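Long-range contacts in methylxanthine N3-demethylase NdmB (Pseudomonas putida, PDB 6ICL), which catalyses the N3-demethylation of theobromine, and also of 3-methylxanthine, caffeine and theophylline, as a Rieske non-heme iron oxygenase that consumes O2 and NADH: residues H38-L43 and D145-R150; P161-F166 and R270-T275; M171-A176 and F288-R293. All blocks are in the same frame, centred on the assembly; numbering follows the deposited sequence.

Interaction 1. Residues H38-L43 and D145-R150; sequences HPVCTL and DIVWVR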
# COMPACT_ATOMS: atom_id res chain seq x y z
N HIS A 38 -11.15 -35.03 -4.89
CA HIS A 38 -10.16 -34.00 -4.65
C HIS A 38 -10.49 -33.24 -3.37
O HIS A 38 -11.67 -32.95 -3.10
CB HIS A 38 -10.11 -33.01 -5.81
CG HIS A 38 -9.74 -33.64 -7.11
ND1 HIS A 38 -8.47 -34.13 -7.36
CD2 HIS A 38 -10.46 -33.88 -8.22
CE1 HIS A 38 -8.44 -34.65 -8.57
NE2 HIS A 38 -9.64 -34.50 -9.12
N PRO A 39 -9.49 -32.88 -2.58
CA PRO A 39 -9.74 -32.06 -1.39
C PRO A 39 -9.96 -30.60 -1.81
O PRO A 39 -9.26 -30.08 -2.68
CB PRO A 39 -8.46 -32.22 -0.58
CG PRO A 39 -7.37 -32.31 -1.69
CD PRO A 39 -8.05 -32.99 -2.88
N VAL A 40 -10.98 -29.97 -1.22
CA VAL A 40 -11.27 -28.58 -1.54
C VAL A 40 -10.98 -27.64 -0.37
O VAL A 40 -10.64 -26.47 -0.61
CB VAL A 40 -12.72 -28.41 -2.03
CG1 VAL A 40 -12.87 -29.06 -3.42
CG2 VAL A 40 -13.71 -28.99 -0.99
N CYS A 41 -11.05 -28.10 0.87
CA CYS A 41 -10.63 -27.28 2.00
C CYS A 41 -10.54 -28.19 3.22
O CYS A 41 -11.05 -29.31 3.21
CB CYS A 41 -11.62 -26.12 2.25
SG CYS A 41 -13.31 -26.70 2.62
N THR A 42 -9.86 -27.71 4.25
CA THR A 42 -9.91 -28.44 5.50
C THR A 42 -11.25 -28.16 6.18
O THR A 42 -11.94 -27.18 5.85
CB THR A 42 -8.76 -28.06 6.42
OG1 THR A 42 -8.93 -26.70 6.88
CG2 THR A 42 -7.42 -28.19 5.68
N LEU A 43 -11.63 -29.04 7.10
CA LEU A 43 -12.85 -28.83 7.86
C LEU A 43 -12.80 -27.50 8.61
O LEU A 43 -13.76 -26.72 8.59
CB LEU A 43 -13.06 -30.01 8.81
CG LEU A 43 -14.35 -30.01 9.61
CD1 LEU A 43 -15.52 -29.82 8.66
CD2 LEU A 43 -14.45 -31.34 10.39
N ASP A 145 -10.53 -34.87 8.49
CA ASP A 145 -10.81 -33.46 8.74
C ASP A 145 -10.51 -32.61 7.51
O ASP A 145 -10.09 -31.45 7.62
CB ASP A 145 -10.04 -32.94 9.97
CG ASP A 145 -10.57 -33.56 11.27
OD1 ASP A 145 -11.75 -34.00 11.28
OD2 ASP A 145 -9.81 -33.61 12.27
N ILE A 146 -10.76 -33.19 6.34
CA ILE A 146 -10.64 -32.49 5.07
C ILE A 146 -11.92 -32.72 4.28
O ILE A 146 -12.53 -33.79 4.39
CB ILE A 146 -9.40 -32.99 4.30
CG1 ILE A 146 -8.14 -32.40 4.96
CG2 ILE A 146 -9.50 -32.63 2.83
CD1 ILE A 146 -6.82 -32.93 4.37
N VAL A 147 -12.36 -31.71 3.53
CA VAL A 147 -13.54 -31.81 2.68
C VAL A 147 -13.14 -32.26 1.28
O VAL A 147 -12.36 -31.57 0.60
CB VAL A 147 -14.30 -30.48 2.62
CG1 VAL A 147 -15.59 -30.64 1.81
CG2 VAL A 147 -14.59 -29.97 4.03
N TRP A 148 -13.70 -33.39 0.84
CA TRP A 148 -13.40 -34.00 -0.45
C TRP A 148 -14.62 -33.91 -1.35
O TRP A 148 -15.76 -34.07 -0.89
CB TRP A 148 -13.03 -35.48 -0.28
CG TRP A 148 -11.88 -35.70 0.59
CD1 TRP A 148 -11.89 -35.82 1.96
CD2 TRP A 148 -10.53 -35.79 0.18
NE1 TRP A 148 -10.61 -36.00 2.42
CE2 TRP A 148 -9.75 -35.99 1.35
CE3 TRP A 148 -9.88 -35.75 -1.06
CZ2 TRP A 148 -8.37 -36.12 1.30
CZ3 TRP A 148 -8.52 -35.89 -1.11
CH2 TRP A 148 -7.77 -36.07 0.07
N VAL A 149 -14.39 -33.67 -2.62
CA VAL A 149 -15.44 -33.58 -3.61
C VAL A 149 -15.03 -34.43 -4.81
O VAL A 149 -13.87 -34.42 -5.23
CB VAL A 149 -15.71 -32.13 -4.06
CG1 VAL A 149 -16.79 -32.09 -5.15
CG2 VAL A 149 -16.10 -31.24 -2.86
N ARG A 150 -16.00 -35.14 -5.38
CA ARG A 150 -15.84 -35.86 -6.64
C ARG A 150 -16.91 -35.36 -7.59
O ARG A 150 -18.11 -35.47 -7.30
CB ARG A 150 -15.93 -37.37 -6.45
CG ARG A 150 -15.86 -38.15 -7.78
CD ARG A 150 -15.80 -39.65 -7.55
NE ARG A 150 -17.01 -40.17 -6.93
CZ ARG A 150 -17.18 -41.44 -6.56
NH1 ARG A 150 -16.21 -42.34 -6.75
NH2 ARG A 150 -18.32 -41.82 -6.00

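Interaction 2. Residues P161-F166 and R270-T275; sequences PYLSDF and RFVLWT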
# COMPACT_ATOMS: atom_id res chain seq x y z
N PRO A 161 -8.37 -40.55 -1.17
CA PRO A 161 -6.97 -40.94 -1.00
C PRO A 161 -6.64 -41.56 0.35
O PRO A 161 -7.25 -41.26 1.38
CB PRO A 161 -6.23 -39.62 -1.21
CG PRO A 161 -7.04 -38.98 -2.36
CD PRO A 161 -8.50 -39.36 -2.04
N TYR A 162 -5.61 -42.40 0.31
CA TYR A 162 -5.14 -43.11 1.48
C TYR A 162 -4.26 -42.23 2.36
O TYR A 162 -3.29 -41.63 1.89
CB TYR A 162 -4.35 -44.34 1.03
CG TYR A 162 -3.76 -45.08 2.18
CD1 TYR A 162 -4.57 -45.90 2.98
CD2 TYR A 162 -2.42 -44.93 2.51
CE1 TYR A 162 -4.04 -46.56 4.05
CE2 TYR A 162 -1.88 -45.59 3.57
CZ TYR A 162 -2.69 -46.40 4.34
OH TYR A 162 -2.13 -47.05 5.40
N LEU A 163 -4.56 -42.22 3.66
CA LEU A 163 -3.68 -41.69 4.68
C LEU A 163 -3.61 -42.72 5.81
O LEU A 163 -4.63 -43.27 6.21
CB LEU A 163 -4.17 -40.34 5.24
CG LEU A 163 -3.73 -39.94 6.65
CD1 LEU A 163 -2.27 -39.51 6.68
CD2 LEU A 163 -4.64 -38.85 7.23
N SER A 164 -2.41 -42.99 6.30
CA SER A 164 -2.25 -43.98 7.35
C SER A 164 -2.24 -43.31 8.71
O SER A 164 -1.78 -42.17 8.86
CB SER A 164 -0.97 -44.79 7.15
OG SER A 164 0.19 -44.03 7.40
N ASP A 165 -2.75 -44.03 9.72
CA ASP A 165 -2.57 -43.74 11.14
C ASP A 165 -3.37 -42.55 11.65
O ASP A 165 -3.09 -42.09 12.77
CB ASP A 165 -1.10 -43.50 11.51
CG ASP A 165 -0.21 -44.68 11.19
OD1 ASP A 165 0.32 -44.75 10.06
OD2 ASP A 165 -0.02 -45.53 12.08
N PHE A 166 -4.35 -42.04 10.91
CA PHE A 166 -5.16 -40.95 11.44
C PHE A 166 -5.82 -41.35 12.75
O PHE A 166 -5.90 -40.55 13.68
CB PHE A 166 -6.19 -40.52 10.39
CG PHE A 166 -6.95 -39.23 10.73
CD1 PHE A 166 -6.40 -37.98 10.45
CD2 PHE A 166 -8.22 -39.29 11.29
CE1 PHE A 166 -7.10 -36.81 10.74
CE2 PHE A 166 -8.92 -38.13 11.60
CZ PHE A 166 -8.36 -36.88 11.32
N ARG A 270 7.86 -44.60 13.76
CA ARG A 270 7.36 -44.19 12.46
C ARG A 270 6.92 -42.73 12.48
O ARG A 270 6.52 -42.19 13.52
CB ARG A 270 6.22 -45.07 12.01
CG ARG A 270 6.64 -46.47 11.71
CD ARG A 270 5.45 -47.27 11.25
NE ARG A 270 4.29 -46.88 12.02
CZ ARG A 270 3.13 -46.54 11.49
NH1 ARG A 270 2.96 -46.57 10.18
NH2 ARG A 270 2.12 -46.19 12.28
N PHE A 271 6.98 -42.11 11.30
CA PHE A 271 6.58 -40.74 11.07
C PHE A 271 5.87 -40.73 9.72
O PHE A 271 6.42 -41.24 8.75
CB PHE A 271 7.82 -39.83 11.07
CG PHE A 271 7.52 -38.37 10.90
CD1 PHE A 271 7.26 -37.58 12.00
CD2 PHE A 271 7.57 -37.78 9.63
CE1 PHE A 271 7.01 -36.20 11.85
CE2 PHE A 271 7.31 -36.41 9.47
CZ PHE A 271 7.04 -35.62 10.59
N VAL A 272 4.64 -40.20 9.66
CA VAL A 272 3.90 -40.11 8.41
C VAL A 272 3.82 -38.65 7.95
O VAL A 272 3.37 -37.78 8.70
CB VAL A 272 2.49 -40.70 8.54
CG1 VAL A 272 1.73 -40.51 7.23
CG2 VAL A 272 2.55 -42.18 8.92
N LEU A 273 4.26 -38.40 6.71
CA LEU A 273 4.06 -37.13 6.04
C LEU A 273 3.17 -37.39 4.84
O LEU A 273 3.46 -38.27 4.01
CB LEU A 273 5.39 -36.49 5.62
CG LEU A 273 5.31 -35.04 5.08
CD1 LEU A 273 4.69 -34.06 6.10
CD2 LEU A 273 6.67 -34.52 4.60
N TRP A 274 2.06 -36.67 4.78
CA TRP A 274 1.05 -36.86 3.76
C TRP A 274 0.74 -35.52 3.11
O TRP A 274 0.70 -34.47 3.77
CB TRP A 274 -0.20 -37.47 4.39
CG TRP A 274 -1.42 -37.73 3.52
CD1 TRP A 274 -1.80 -38.93 2.97
CD2 TRP A 274 -2.45 -36.79 3.18
NE1 TRP A 274 -3.00 -38.79 2.30
CE2 TRP A 274 -3.42 -37.49 2.42
CE3 TRP A 274 -2.65 -35.43 3.46
CZ2 TRP A 274 -4.58 -36.86 1.92
CZ3 TRP A 274 -3.81 -34.81 2.98
CH2 TRP A 274 -4.75 -35.52 2.21
N THR A 275 0.48 -35.56 1.81
CA THR A 275 0.06 -34.38 1.08
C THR A 275 -0.83 -34.83 -0.06
O THR A 275 -0.67 -35.93 -0.58
CB THR A 275 1.26 -33.57 0.56
OG1 THR A 275 1.99 -33.05 1.67
CG2 THR A 275 0.80 -32.40 -0.31

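Interaction 3. Residues M171-A176 and F288-R293; sequences MQVIVA and FMIIVR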
# COMPACT_ATOMS: atom_id res chain seq x y z
N MET A 171 -0.39 -42.23 18.21
CA MET A 171 0.18 -41.13 17.45
C MET A 171 -0.71 -39.90 17.56
O MET A 171 -1.84 -39.95 18.05
CB MET A 171 0.40 -41.55 16.00
CG MET A 171 1.30 -42.79 15.90
SD MET A 171 1.83 -43.21 14.23
CE MET A 171 3.40 -42.35 14.15
N GLN A 172 -0.18 -38.75 17.13
CA GLN A 172 -0.98 -37.53 17.10
C GLN A 172 -0.88 -36.88 15.73
O GLN A 172 0.15 -36.97 15.06
CB GLN A 172 -0.56 -36.55 18.21
CG GLN A 172 0.89 -36.08 18.16
CD GLN A 172 1.28 -35.32 19.41
OE1 GLN A 172 1.93 -35.86 20.31
NE2 GLN A 172 0.89 -34.05 19.48
N VAL A 173 -1.96 -36.21 15.34
CA VAL A 173 -2.15 -35.72 13.98
C VAL A 173 -2.11 -34.19 13.98
O VAL A 173 -2.60 -33.53 14.91
CB VAL A 173 -3.47 -36.24 13.40
CG1 VAL A 173 -3.70 -35.75 11.96
CG2 VAL A 173 -3.52 -37.77 13.49
N ILE A 174 -1.52 -33.62 12.92
CA ILE A 174 -1.65 -32.21 12.55
C ILE A 174 -2.25 -32.16 11.16
O ILE A 174 -1.64 -32.67 10.21
CB ILE A 174 -0.30 -31.48 12.54
CG1 ILE A 174 0.39 -31.50 13.90
CG2 ILE A 174 -0.48 -30.03 12.06
CD1 ILE A 174 1.88 -31.14 13.82
N VAL A 175 -3.42 -31.55 11.03
CA VAL A 175 -4.00 -31.22 9.73
C VAL A 175 -3.69 -29.75 9.46
O VAL A 175 -4.25 -28.85 10.08
CB VAL A 175 -5.51 -31.51 9.69
CG1 VAL A 175 -6.06 -31.24 8.28
CG2 VAL A 175 -5.78 -32.94 10.12
N ALA A 176 -2.77 -29.50 8.54
CA ALA A 176 -2.29 -28.15 8.29
C ALA A 176 -3.33 -27.35 7.51
O ALA A 176 -4.13 -27.91 6.75
CB ALA A 176 -0.97 -28.21 7.52
N PHE A 288 -2.73 -29.78 0.64
CA PHE A 288 -3.19 -30.21 1.96
C PHE A 288 -2.13 -31.12 2.55
O PHE A 288 -1.82 -32.17 1.98
CB PHE A 288 -4.52 -30.94 1.82
CG PHE A 288 -5.61 -30.05 1.36
CD1 PHE A 288 -5.76 -29.76 0.01
CD2 PHE A 288 -6.47 -29.47 2.28
CE1 PHE A 288 -6.74 -28.92 -0.42
CE2 PHE A 288 -7.48 -28.63 1.85
CZ PHE A 288 -7.61 -28.34 0.50
N MET A 289 -1.57 -30.72 3.69
CA MET A 289 -0.55 -31.50 4.36
C MET A 289 -1.08 -32.03 5.69
O MET A 289 -1.78 -31.31 6.42
CB MET A 289 0.70 -30.65 4.60
CG MET A 289 1.79 -31.37 5.36
SD MET A 289 3.20 -30.29 5.59
CE MET A 289 2.66 -29.36 7.01
N ILE A 290 -0.73 -33.29 6.01
CA ILE A 290 -1.04 -33.91 7.29
C ILE A 290 0.23 -34.56 7.83
O ILE A 290 0.93 -35.28 7.10
CB ILE A 290 -2.19 -34.93 7.18
CG1 ILE A 290 -3.47 -34.21 6.74
CG2 ILE A 290 -2.39 -35.69 8.51
CD1 ILE A 290 -4.70 -35.09 6.57
N ILE A 291 0.55 -34.28 9.08
CA ILE A 291 1.69 -34.88 9.77
C ILE A 291 1.15 -35.78 10.87
O ILE A 291 0.34 -35.34 11.69
CB ILE A 291 2.61 -33.79 10.36
CG1 ILE A 291 3.02 -32.79 9.27
CG2 ILE A 291 3.83 -34.42 11.01
CD1 ILE A 291 3.75 -31.57 9.83
N VAL A 292 1.58 -37.04 10.86
CA VAL A 292 1.23 -38.01 11.90
C VAL A 292 2.51 -38.49 12.55
O VAL A 292 3.44 -38.92 11.86
CB VAL A 292 0.44 -39.20 11.35
CG1 VAL A 292 -0.07 -40.08 12.53
CG2 VAL A 292 -0.71 -38.71 10.50
N ARG A 293 2.57 -38.38 13.87
CA ARG A 293 3.78 -38.70 14.59
C ARG A 293 3.41 -39.34 15.92
O ARG A 293 2.30 -39.17 16.42
CB ARG A 293 4.64 -37.46 14.82
CG ARG A 293 4.18 -36.58 16.00
CD ARG A 293 4.84 -35.22 15.92
NE ARG A 293 4.71 -34.40 17.13
CZ ARG A 293 3.78 -33.48 17.34
NH1 ARG A 293 2.83 -33.25 16.44
NH2 ARG A 293 3.79 -32.78 18.47
O HOH W 1 1.75 -34.78 14.11
O HOH W 2 -4.19 -30.14 5.21

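Interaction 1. Residues H38-L43 and D145-R150
His38 and Val149 face each other as a regular antiparallel hydrogen-bonded pair, with His38 N 2.8 Å from Val149 O, but two residues further on the match slips. Val40 N donates to Val147 O at 2.8 Å, while Val147 N donates to Cys41 O, also at 2.8 Å. Val40 and Cys41 stand together opposite Val147, a classic beta bulge, and the N-to-C directions of the two short strands are 135° apart. Pro39 lies on the face shared with Ile146 and Trp148. Its CB sits 3.8 Å from the centroid of the six-membered ring of Trp148, over the ring face, in a CH-pi contact, and CB also meets Ile146 CG2 at 3.6 Å. The pairing belongs to the Rieske domain, where strand 37-42 is an outermost strand of its sheet within this chain, next to 146-150. The Pro39-Trp148 face packs on Trp274 and Phe288 of the neighbouring sheet; the indole is held by Lys143 O. Displaced by the bulge, Val40 sets CG2 3.8 Å from Val147 CG1 and equally near Val149 CG2. With SG turned in between N and C (chi1 60°), Cys41 reaches the CG2 branch of Val147, and Leu68 of strand 64-71 covers this apolar side.

Interaction 2. Residues P161-F166 and R270-T275
Trp274 places CG anti to its backbone N (chi1 178°) and Leu163 roughly so (chi1 155°), which carries the indole out from its strand to the loop and brings the leucine down on it at about a right angle. Leu163 CB lies over the five-membered ring of Trp274, 3.8 Å from its centroid, a CH-pi contact, while Leu163 CD1 reaches back to Trp274 CB at 3.7 Å. Trp274 NE1 donates to Tyr162 O at 2.9 Å; the acceptor is close to the ring plane, yet the bond is bent and NE1 stands above the carbonyl plane rather than on a lone pair. Strand 270-281, an inner strand of the catalytic-domain sheet, carries the loop on one face: the linker between strands 146-150 and 171-181 runs alongside it in the nearly opposite direction, as an irregular stretch without beta pairing. At the far end Ser164 OG touches Val272 CG2 at 3.4 Å and donates to Asp165 OD1 at 2.8 Å, on that oxygen's anti lone pair. Arg270 NH1 meets Asp165 OD1 on the syn side at 3.2 Å, 21° out of the carboxylate plane. OD1 thus accepts from two donors, the arginine bond being long and bent, which probably limits the rotation of the carboxylate. The modelled places of Asp165 OD2 and Arg270 NH2 are too close to be relied on. Arg270 has a second acidic partner in Glu261.

Interaction 3. Residues M171-A176 and F288-R293
Gln172 and Arg293 meet as a hydrogen-bonded antiparallel pair whose side chains rise together on one face of the sheet. In both, CG is tucked in over the backbone, flanked by N and C (chi1 60° and 80°), and beyond it both chains run out extended; a turn about the last torsion of the arginine then lays its guanidinium beneath the amide. The glutamine amide stacks on one face of the guanidinium with the two planes 28° apart, Gln172 CD lying 3.7 Å from Arg293 CZ. This is stacking and not a hydrogen bond, since NE2 and NH2 are both donors. Their polar edges turn to other partners: Gln172 OE1 accepts from Asp296 N, and Arg293 forms salt bridges with Asp296 and Asp300. A water accepts from Arg293 NH1 at 3.0 Å and donates to Gln172 O and Ile291 O, pinning the guanidinium edge to the backbone. Beside it, Ile174 brings its CD1 tip to 3.5 Å from Arg293 NH1.

Met171 bends at its last torsion, folding CE back to 3.5 Å from Arg293 C. On the face away from Gln172 and Arg293, Val173 CG1 touches Ile290 CG2 at 3.7 Å, and at the other end of the pairing Ala176 CB meets Met289 CE at 3.8 Å. Strand 171-181 is an outermost strand of the catalytic-domain sheet within the chain, next to 284-294, whose other edge pairs with 270-281. Helix 300-319 covers the Gln172-Ile174 face, while Ile146 of strand 146-150 packs against Val175 and Ile290 on the other.

How the interactions relate
From the N terminus, interaction 1 is the first to close: the roughly hundred residues after strand 37-42 form the body of the Rieske domain before 146-150 returns beside it. The chain then enters the linker of interaction 2 and strand 171-181 of interaction 3 in turn, and their partners follow in the same order, 270-275 and then 288-293, so these two contacts cross. Both reach one sheet, in which 270-281 and 284-294 are neighbours joined by backbone pairing. Interaction 1 lies in series with both, but it abuts them: Trp148 rests on Pro161, and Thr42 CG2 packs near Ala176 O, which ties the Rieske sheet to the catalytic domain.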